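Local coordinates for CADD-like protein of unknown function (Nostoc punctiforme, PDB 3B5O) that is of unknown function but resembles CADD, adopts an all-helical fold consistent with the heme-oxygenase-like superfamily and may be an oxidoreductase, at residues N27-M32 with W222-A226; L14-Y19 with R212-D216; I41-M45 with L159-L163; M45-S49 with G108-K112. All coordinates share one frame; numbering follows the deposited sequence. Where two conformers were deposited one is given.

Contact 1: residues N27-M32 with W222-A226; sequences NPVVQM and WQELA
N27 holds its amide over one face of the W222 indole, with ND2 3.5 Å above the ring plane and displaced toward the rim. Amide and ring stand nearly perpendicular, 78° apart, so the NH2 end rather than the flat of the amide meets the ring. Its CG lies anti to the backbone N (chi1 167°), which carries the amide across to the indole while OD1 turns back to its own chain. There V30 N donates to N27 OD1 at 3.1 Å, in the carbonyl plane and on a lone pair, and V29 N adds a weak bond. ND2 also donates to A21 O, so both ends of the amide are engaged and its rotation is fixed, a task suited to asparagine. At the edge of the same ring sits V29 CG2, 3.8 Å from W222 CE3. An alanine in place of W222 would probably leave V29 CG2 and the N27 amide facing a gap. One turn further along the helix, A226 is small enough to let the loop come close: its CB meets P28 CB at 3.9 Å. P28 CG rests on W222 O at 3.6 Å, where the compact pyrrolidine lies against the helix backbone. The selenomethionine M32 bends at chi3 and brings SE to 3.3 Å from A226 O. N27 thus forms an Asx motif at the start of a turn, by which the loop between helices 2-18 and 38-68 is packed onto helix 204-230 of the all-helical fold.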
# COMPACT_ATOMS: atom_id res chain seq x y z
N ASN A 27 11.20 8.22 5.83
CA ASN A 27 10.13 7.40 6.42
C ASN A 27 10.39 7.24 7.92
O ASN A 27 11.54 7.05 8.33
CB ASN A 27 10.03 6.08 5.68
CG ASN A 27 9.18 5.07 6.40
OD1 ASN A 27 9.65 4.43 7.33
ND2 ASN A 27 7.94 4.88 5.93
N PRO A 28 9.35 7.32 8.76
CA PRO A 28 9.59 7.30 10.20
C PRO A 28 10.14 5.99 10.77
O PRO A 28 10.80 6.04 11.80
CB PRO A 28 8.22 7.64 10.79
CG PRO A 28 7.26 7.27 9.77
CD PRO A 28 7.93 7.57 8.46
N VAL A 29 9.86 4.86 10.14
CA VAL A 29 10.49 3.61 10.54
C VAL A 29 11.96 3.63 10.15
O VAL A 29 12.83 3.27 10.94
CB VAL A 29 9.72 2.38 10.01
CG1 VAL A 29 10.49 1.12 10.38
CG2 VAL A 29 8.28 2.36 10.59
N VAL A 30 12.26 4.05 8.92
CA VAL A 30 13.68 4.20 8.50
C VAL A 30 14.43 5.09 9.50
O VAL A 30 15.57 4.78 9.89
CB VAL A 30 13.80 4.75 7.07
CG1 VAL A 30 15.27 5.13 6.76
CG2 VAL A 30 13.26 3.72 6.07
N GLN A 31 13.79 6.16 9.95
CA GLN A 31 14.42 7.12 10.87
C GLN A 31 14.72 6.56 12.25
O GLN A 31 15.53 7.14 12.98
CB GLN A 31 13.59 8.40 10.99
CG GLN A 31 13.61 9.23 9.71
CD GLN A 31 14.82 10.14 9.65
OE1 GLN A 31 15.09 10.88 10.61
NE2 GLN A 31 15.53 10.12 8.53
N MSE A 32 14.10 5.44 12.61
CA MSE A 32 14.35 4.79 13.90
C MSE A 32 15.27 3.58 13.79
O MSE A 32 15.56 2.95 14.81
CB MSE A 32 13.04 4.41 14.62
CG MSE A 32 12.23 3.25 14.01
SE MSE A 32 10.61 3.00 14.95
CE MSE A 32 11.28 1.53 16.04
N TRP A 222 2.03 4.99 9.00
CA TRP A 222 3.47 4.75 9.14
C TRP A 222 4.03 5.46 10.37
O TRP A 222 4.85 4.92 11.09
CB TRP A 222 4.22 5.20 7.87
CG TRP A 222 4.20 4.18 6.78
CD1 TRP A 222 3.43 4.17 5.65
CD2 TRP A 222 4.96 2.98 6.76
NE1 TRP A 222 3.68 3.04 4.91
CE2 TRP A 222 4.62 2.29 5.57
CE3 TRP A 222 5.90 2.41 7.62
CZ2 TRP A 222 5.20 1.09 5.23
CZ3 TRP A 222 6.47 1.21 7.28
CH2 TRP A 222 6.11 0.56 6.11
N GLN A 223 3.59 6.70 10.59
CA GLN A 223 4.04 7.47 11.74
C GLN A 223 3.61 6.81 13.04
O GLN A 223 4.40 6.67 13.99
CB GLN A 223 3.52 8.90 11.65
CG GLN A 223 4.11 9.65 10.46
CD GLN A 223 3.49 10.99 10.19
OE1 GLN A 223 2.30 11.21 10.45
NE2 GLN A 223 4.31 11.91 9.65
N GLU A 224 2.36 6.34 13.08
CA GLU A 224 1.84 5.75 14.30
C GLU A 224 2.45 4.40 14.56
O GLU A 224 2.69 4.02 15.73
CB GLU A 224 0.31 5.64 14.22
CG GLU A 224 -0.38 6.96 14.27
CD GLU A 224 -1.85 6.90 13.89
OE1 GLU A 224 -2.30 5.84 13.47
OE2 GLU A 224 -2.50 7.93 14.04
N LEU A 225 2.71 3.66 13.50
CA LEU A 225 3.32 2.34 13.61
C LEU A 225 4.79 2.42 14.07
O LEU A 225 5.29 1.52 14.75
CB LEU A 225 3.18 1.63 12.28
CG LEU A 225 3.67 0.21 12.21
CD1 LEU A 225 2.85 -0.69 13.11
CD2 LEU A 225 3.58 -0.29 10.79
N ALA A 226 5.49 3.47 13.66
CA ALA A 226 6.84 3.72 14.19
C ALA A 226 6.81 3.97 15.71
O ALA A 226 7.66 3.45 16.45
CB ALA A 226 7.50 4.89 13.45

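Contact 2: residues L14-Y19 with R212-D216; sequences LLAQDY and RAMID
Y19 lays one face of its ring over I215, whose CD1 is 3.6 Å from the ring centroid, a CH-pi contact over the face. I215 reaches it because CG1 stands between its backbone N and carbonyl carbon (chi1 67°), with an extended chain beyond carrying CD1 across. The branched CG2 turns instead to L15 CD1, adding a looser apolar touch. At the ring's edge the phenol is gripped twice: Y19 OH donates to D216 OD1 at 2.6 Å, on the syn side though 32° out of the carboxylate plane, and accepts from R212 NH1 at 2.9 Å. The cation and the anion would probably polarise this hydroxyl from its two partners. Y19 is the first residue past the end of helix 2-18, so the contact ties that helix terminus to helix 204-230 in the all-helical bundle. Segments 14-18 and 212-216 run at 39° to each other, their axes 11.8 Å apart, a wide spacing bridged here by the tyrosine ring and the arginine. L14 crosses R212 at about a right angle and sets CD2 over the centre of one guanidinium face, 3.6 Å from R212 CZ. Arginine suits this outer position, as its broad plane accepts leucine methyls while NH1 meets Y19 OH and a water. That water accepts from R212 NH1 and donates to D18 OD2.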
# COMPACT_ATOMS: atom_id res chain seq x y z
N LEU A 14 3.17 15.20 -6.16
CA LEU A 14 2.76 15.58 -4.82
C LEU A 14 3.30 14.54 -3.81
O LEU A 14 3.89 14.86 -2.77
CB LEU A 14 1.23 15.61 -4.75
CG LEU A 14 0.62 15.70 -3.37
CD1 LEU A 14 0.99 17.04 -2.73
CD2 LEU A 14 -0.86 15.49 -3.45
N LEU A 15 3.06 13.28 -4.14
CA LEU A 15 3.50 12.18 -3.31
C LEU A 15 5.01 12.20 -3.14
O LEU A 15 5.52 12.06 -2.02
CB LEU A 15 3.03 10.87 -3.96
CG LEU A 15 3.54 9.59 -3.31
CD1 LEU A 15 2.91 9.44 -1.94
CD2 LEU A 15 3.23 8.38 -4.20
N ALA A 16 5.73 12.39 -4.24
CA ALA A 16 7.20 12.40 -4.20
C ALA A 16 7.81 13.58 -3.41
O ALA A 16 8.87 13.43 -2.81
CB ALA A 16 7.74 12.40 -5.64
N GLN A 17 7.13 14.72 -3.42
CA GLN A 17 7.63 15.96 -2.80
C GLN A 17 7.33 16.11 -1.32
O GLN A 17 8.18 16.55 -0.55
CB GLN A 17 7.01 17.19 -3.50
CG GLN A 17 7.71 17.67 -4.73
CD GLN A 17 7.13 18.98 -5.25
OE1 GLN A 17 6.37 18.97 -6.22
NE2 GLN A 17 7.44 20.10 -4.59
N ASP A 18 6.10 15.78 -0.92
CA ASP A 18 5.54 16.23 0.34
C ASP A 18 5.28 15.18 1.40
O ASP A 18 4.79 15.54 2.48
CB ASP A 18 4.24 17.00 0.07
CG ASP A 18 4.46 18.39 -0.53
OD1 ASP A 18 5.62 18.81 -0.76
OD2 ASP A 18 3.43 19.03 -0.80
N TYR A 19 5.59 13.92 1.12
CA TYR A 19 5.17 12.80 2.00
C TYR A 19 6.38 12.00 2.49
O TYR A 19 6.86 11.12 1.79
CB TYR A 19 4.17 11.90 1.28
CG TYR A 19 2.82 12.54 1.25
CD1 TYR A 19 2.55 13.60 0.38
CD2 TYR A 19 1.86 12.22 2.18
CE1 TYR A 19 1.35 14.27 0.42
CE2 TYR A 19 0.64 12.86 2.23
CZ TYR A 19 0.40 13.90 1.33
OH TYR A 19 -0.79 14.57 1.36
N ARG A 212 -5.58 12.29 -2.14
CA ARG A 212 -4.99 12.98 -1.00
C ARG A 212 -5.37 12.27 0.30
O ARG A 212 -4.53 12.07 1.19
CB ARG A 212 -5.52 14.41 -0.96
CG ARG A 212 -5.11 15.20 0.25
CD ARG A 212 -3.65 15.53 0.23
NE ARG A 212 -3.41 16.62 -0.70
CZ ARG A 212 -2.33 17.38 -0.72
NH1 ARG A 212 -1.31 17.16 0.11
NH2 ARG A 212 -2.26 18.37 -1.59
N ALA A 213 -6.65 11.91 0.44
CA ALA A 213 -7.11 11.31 1.68
C ALA A 213 -6.41 9.98 1.92
O ALA A 213 -6.04 9.65 3.05
CB ALA A 213 -8.62 11.11 1.67
N MSE A 214 -6.21 9.22 0.86
CA MSE A 214 -5.57 7.92 0.99
C MSE A 214 -4.11 8.04 1.40
O MSE A 214 -3.64 7.35 2.30
CB MSE A 214 -5.71 7.14 -0.31
CG MSE A 214 -5.15 5.75 -0.26
SE MSE A 214 -6.07 4.61 1.01
CE MSE A 214 -5.59 2.91 0.35
N ILE A 215 -3.35 8.89 0.70
CA ILE A 215 -1.93 9.04 1.04
C ILE A 215 -1.76 9.64 2.43
O ILE A 215 -0.84 9.28 3.15
CB ILE A 215 -1.09 9.75 -0.07
CG1 ILE A 215 -1.50 11.22 -0.25
CG2 ILE A 215 -1.15 8.94 -1.37
CD1 ILE A 215 -0.60 11.98 -1.24
N ASP A 216 -2.66 10.54 2.83
CA ASP A 216 -2.62 11.10 4.18
C ASP A 216 -2.83 9.99 5.21
O ASP A 216 -2.12 9.93 6.22
CB ASP A 216 -3.66 12.21 4.37
CG ASP A 216 -3.29 13.53 3.74
OD1 ASP A 216 -2.12 13.75 3.43
OD2 ASP A 216 -4.21 14.37 3.60
O HOH W 1 0.90 19.01 0.01

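Contact 3: residues I41-M45 with L159-L163; sequences IAYVM and LVEWL
I41 and W162 cross at about a right angle, with I41 CG1 pressed to 3.4 Å from W162 CZ3 in an oblique approach. The other branch of the isoleucine, CG2, is anti to the backbone N and beside the carbonyl carbon, and this turns it toward L163. That leucine slants across I41, its CD2 3.8 Å from I41 CB, and it also touches the backbone N of A42, whose small side chain allows the approach. L163 CD1 turns the other way along the helix, to M45 CG at 3.8 Å. The selenomethionine M45 is folded at both chi2 and chi3, so its chain wraps between two residues instead of reaching straight out: SE settles against L159 CD1 at 4.1 Å, while the M45 side chain crosses V160 at about a right angle, CE ending 3.9 Å from V160 CG2. A flexible unbranched chain suits this place, where neighbours come from several directions. L159 CD1 also reaches V44 CG1. V29 covers I41 from the loop side, and L103 of helix 95-107 touches both M45 and V160. Segments 41-45 and 159-163 run roughly antiparallel, at 141° with axes 10.5 Å apart, and form a largely buried interface of apolar side chains between two helices, 38-68 and 135-163, of an all-helical bundle.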
# COMPACT_ATOMS: atom_id res chain seq x y z
N ILE A 41 11.38 -3.93 14.55
CA ILE A 41 11.20 -3.86 13.10
C ILE A 41 10.40 -5.08 12.60
O ILE A 41 9.60 -4.97 11.67
CB ILE A 41 12.53 -3.65 12.35
CG1 ILE A 41 13.20 -2.37 12.86
CG2 ILE A 41 12.34 -3.59 10.84
CD1 ILE A 41 12.32 -1.10 12.84
N ALA A 42 10.56 -6.23 13.25
CA ALA A 42 9.71 -7.38 12.93
C ALA A 42 8.24 -7.05 13.20
O ALA A 42 7.37 -7.45 12.41
CB ALA A 42 10.16 -8.61 13.74
N TYR A 43 7.97 -6.34 14.29
CA TYR A 43 6.61 -5.88 14.61
C TYR A 43 6.07 -5.00 13.50
O TYR A 43 4.91 -5.16 13.08
CB TYR A 43 6.59 -5.12 15.93
CG TYR A 43 5.32 -4.38 16.22
CD1 TYR A 43 4.23 -5.02 16.80
CD2 TYR A 43 5.17 -3.06 15.84
CE1 TYR A 43 3.04 -4.34 17.03
CE2 TYR A 43 3.99 -2.38 16.08
CZ TYR A 43 2.93 -3.01 16.68
OH TYR A 43 1.73 -2.37 16.92
N VAL A 44 6.88 -4.07 13.02
CA VAL A 44 6.45 -3.23 11.91
C VAL A 44 6.06 -4.10 10.69
O VAL A 44 5.04 -3.86 10.06
CB VAL A 44 7.54 -2.20 11.51
CG1 VAL A 44 7.21 -1.52 10.17
CG2 VAL A 44 7.76 -1.19 12.65
N MSE A 45 6.87 -5.10 10.36
CA MSE A 45 6.61 -5.94 9.22
C MSE A 45 5.37 -6.82 9.40
O MSE A 45 4.63 -7.03 8.44
CB MSE A 45 7.82 -6.82 8.88
CG MSE A 45 8.98 -6.04 8.20
SE MSE A 45 8.40 -4.99 6.66
CE MSE A 45 7.59 -6.45 5.78
N LEU A 159 13.63 -2.58 4.71
CA LEU A 159 13.39 -3.12 6.05
C LEU A 159 13.67 -4.62 6.10
O LEU A 159 14.24 -5.11 7.08
CB LEU A 159 11.96 -2.85 6.47
CG LEU A 159 11.58 -1.38 6.59
CD1 LEU A 159 10.12 -1.24 7.02
CD2 LEU A 159 12.53 -0.62 7.57
N VAL A 160 13.28 -5.34 5.05
CA VAL A 160 13.47 -6.79 5.01
C VAL A 160 14.96 -7.12 4.92
O VAL A 160 15.44 -8.04 5.61
CB VAL A 160 12.61 -7.47 3.91
CG1 VAL A 160 12.98 -8.96 3.75
CG2 VAL A 160 11.12 -7.35 4.27
N GLU A 161 15.70 -6.37 4.11
CA GLU A 161 17.17 -6.53 4.03
C GLU A 161 17.83 -6.22 5.37
O GLU A 161 18.77 -6.90 5.79
CB GLU A 161 17.77 -5.67 2.92
CG GLU A 161 17.50 -6.20 1.53
CD GLU A 161 18.08 -5.32 0.43
OE1 GLU A 161 18.60 -4.23 0.74
OE2 GLU A 161 18.03 -5.73 -0.75
N TRP A 162 17.34 -5.19 6.06
CA TRP A 162 17.85 -4.83 7.39
C TRP A 162 17.67 -5.97 8.40
O TRP A 162 18.56 -6.23 9.22
CB TRP A 162 17.17 -3.54 7.88
CG TRP A 162 17.67 -2.97 9.17
CD1 TRP A 162 18.61 -1.99 9.31
CD2 TRP A 162 17.20 -3.27 10.48
NE1 TRP A 162 18.77 -1.69 10.63
CE2 TRP A 162 17.93 -2.46 11.38
CE3 TRP A 162 16.28 -4.18 11.00
CZ2 TRP A 162 17.73 -2.51 12.76
CZ3 TRP A 162 16.06 -4.21 12.35
CH2 TRP A 162 16.78 -3.40 13.22
N LEU A 163 16.52 -6.64 8.34
CA LEU A 163 16.19 -7.72 9.25
C LEU A 163 17.01 -9.00 9.01
O LEU A 163 17.29 -9.74 9.94
CB LEU A 163 14.70 -8.07 9.17
CG LEU A 163 13.72 -7.12 9.84
CD1 LEU A 163 12.28 -7.42 9.35
CD2 LEU A 163 13.79 -7.15 11.36

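Contact 4: residues M45-S49 with G108-K112; sequences MQQYS and GVAVK
The loop segment 108-112 passes close beside the helical turn 45-49, with the CA atoms of Q46 and V111 only 4.9 Å apart. Q46 reaches along the loop with an extended chain, its CG anti to the carbonyl carbon (chi1 -70°). Its NE2 donates to A110 O at 3.0 Å, arriving nearly along the C=O axis (166°), though the acceptor is tilted 20° from the amide plane. Q46 CG lies 3.9 Å from V109 CG1, and V111 CG1 rests against Q46 CA at 3.8 Å. A leucine in place of Q46 would probably keep some of this packing but leave A110 O without its amide donor. S49 places OG between its backbone N and carbonyl carbon, donating back to Q46 O at 2.7 Å, and V111 CB lies 3.4 Å from S49 OG. A water bridges S49 OG and V111 O; the small hydroxyl suits a spot where larger groups would crowd the valine. V111 also packs on A100 and L103, and its carbonyl accepts from T114 OG1. G108, with positive phi, ends helix 95-107, and the loop that follows it toward helix 118-131 is held against helix 38-68 by one direct side-chain hydrogen bond, a water bridge and two valines, a loop packed on a helix of the all-helical fold.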
# COMPACT_ATOMS: atom_id res chain seq x y z
N MSE A 45 6.87 -5.10 10.36
CA MSE A 45 6.61 -5.94 9.22
C MSE A 45 5.37 -6.82 9.40
O MSE A 45 4.63 -7.03 8.44
CB MSE A 45 7.82 -6.82 8.88
CG MSE A 45 8.98 -6.04 8.20
SE MSE A 45 8.40 -4.99 6.66
CE MSE A 45 7.59 -6.45 5.78
N GLN A 46 5.12 -7.27 10.61
CA GLN A 46 3.90 -8.01 10.89
C GLN A 46 2.68 -7.14 10.64
O GLN A 46 1.72 -7.56 9.99
CB GLN A 46 3.86 -8.46 12.33
CG GLN A 46 4.85 -9.55 12.69
CD GLN A 46 4.88 -9.83 14.18
OE1 GLN A 46 4.72 -8.93 15.00
NE2 GLN A 46 5.05 -11.11 14.53
N GLN A 47 2.70 -5.93 11.17
CA GLN A 47 1.59 -5.00 10.93
C GLN A 47 1.47 -4.59 9.48
O GLN A 47 0.35 -4.54 8.92
CB GLN A 47 1.71 -3.76 11.82
CG GLN A 47 1.50 -4.10 13.27
CD GLN A 47 0.07 -4.60 13.55
OE1 GLN A 47 -0.91 -4.02 13.09
NE2 GLN A 47 -0.04 -5.71 14.30
N TYR A 48 2.60 -4.29 8.85
CA TYR A 48 2.58 -3.92 7.45
C TYR A 48 1.87 -4.98 6.61
O TYR A 48 1.08 -4.66 5.73
CB TYR A 48 3.98 -3.67 6.89
CG TYR A 48 3.94 -3.58 5.41
CD1 TYR A 48 3.49 -2.42 4.78
CD2 TYR A 48 4.19 -4.70 4.63
CE1 TYR A 48 3.37 -2.39 3.39
CE2 TYR A 48 4.10 -4.66 3.28
CZ TYR A 48 3.68 -3.53 2.66
OH TYR A 48 3.57 -3.53 1.28
N SER A 49 2.16 -6.24 6.89
CA SER A 49 1.64 -7.32 6.07
C SER A 49 0.12 -7.35 5.96
O SER A 49 -0.43 -7.88 4.99
CB SER A 49 2.16 -8.66 6.57
OG SER A 49 1.53 -9.08 7.76
N GLY A 108 11.89 -16.46 10.57
CA GLY A 108 11.11 -17.06 11.64
C GLY A 108 10.11 -16.06 12.22
O GLY A 108 9.68 -16.20 13.36
N VAL A 109 9.76 -15.05 11.43
CA VAL A 109 8.77 -14.05 11.83
C VAL A 109 7.46 -14.51 11.23
O VAL A 109 7.29 -14.51 10.01
CB VAL A 109 9.13 -12.63 11.32
CG1 VAL A 109 7.97 -11.65 11.57
CG2 VAL A 109 10.40 -12.14 12.00
N ALA A 110 6.55 -14.92 12.11
CA ALA A 110 5.21 -15.32 11.71
C ALA A 110 4.36 -14.06 11.59
O ALA A 110 4.36 -13.24 12.52
CB ALA A 110 4.63 -16.25 12.76
N VAL A 111 3.70 -13.87 10.44
CA VAL A 111 2.77 -12.74 10.28
C VAL A 111 1.32 -13.13 10.01
O VAL A 111 0.43 -12.33 10.20
CB VAL A 111 3.18 -11.73 9.14
CG1 VAL A 111 4.63 -11.32 9.26
CG2 VAL A 111 2.89 -12.30 7.76
N LYS A 112 1.11 -14.37 9.58
CA LYS A 112 -0.24 -14.87 9.45
C LYS A 112 -0.86 -14.88 10.84
O LYS A 112 -0.18 -15.09 11.85
CB LYS A 112 -0.27 -16.24 8.78
CG LYS A 112 0.05 -16.16 7.28
CD LYS A 112 0.16 -17.54 6.63
O HOH W 2 -0.78 -10.53 8.12

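Overall arrangement
Helix 38-68 serves contacts 3 and 4, which share M45 and have centres 9 Å apart; helix 204-230 serves contacts 1 and 2, 16 Å apart between centres. The two pairs are joined where contact 1 meets contacts 3 and 4: L225 packs on Y43, V44 and Q47, V29 on I41 and L159, and W222 on Y48. Contact 2 touches none of the others; its nearest atoms are about 6 Å from contact 1, 11 Å from contact 4 and 14 Å from contact 3. Along the sequence contacts 1 and 2 interlace, and each encloses contacts 3 and 4. The N-terminal helix and the loop behind it are therefore fastened to the last helix, joining the two ends of the chain within the all-helical fold.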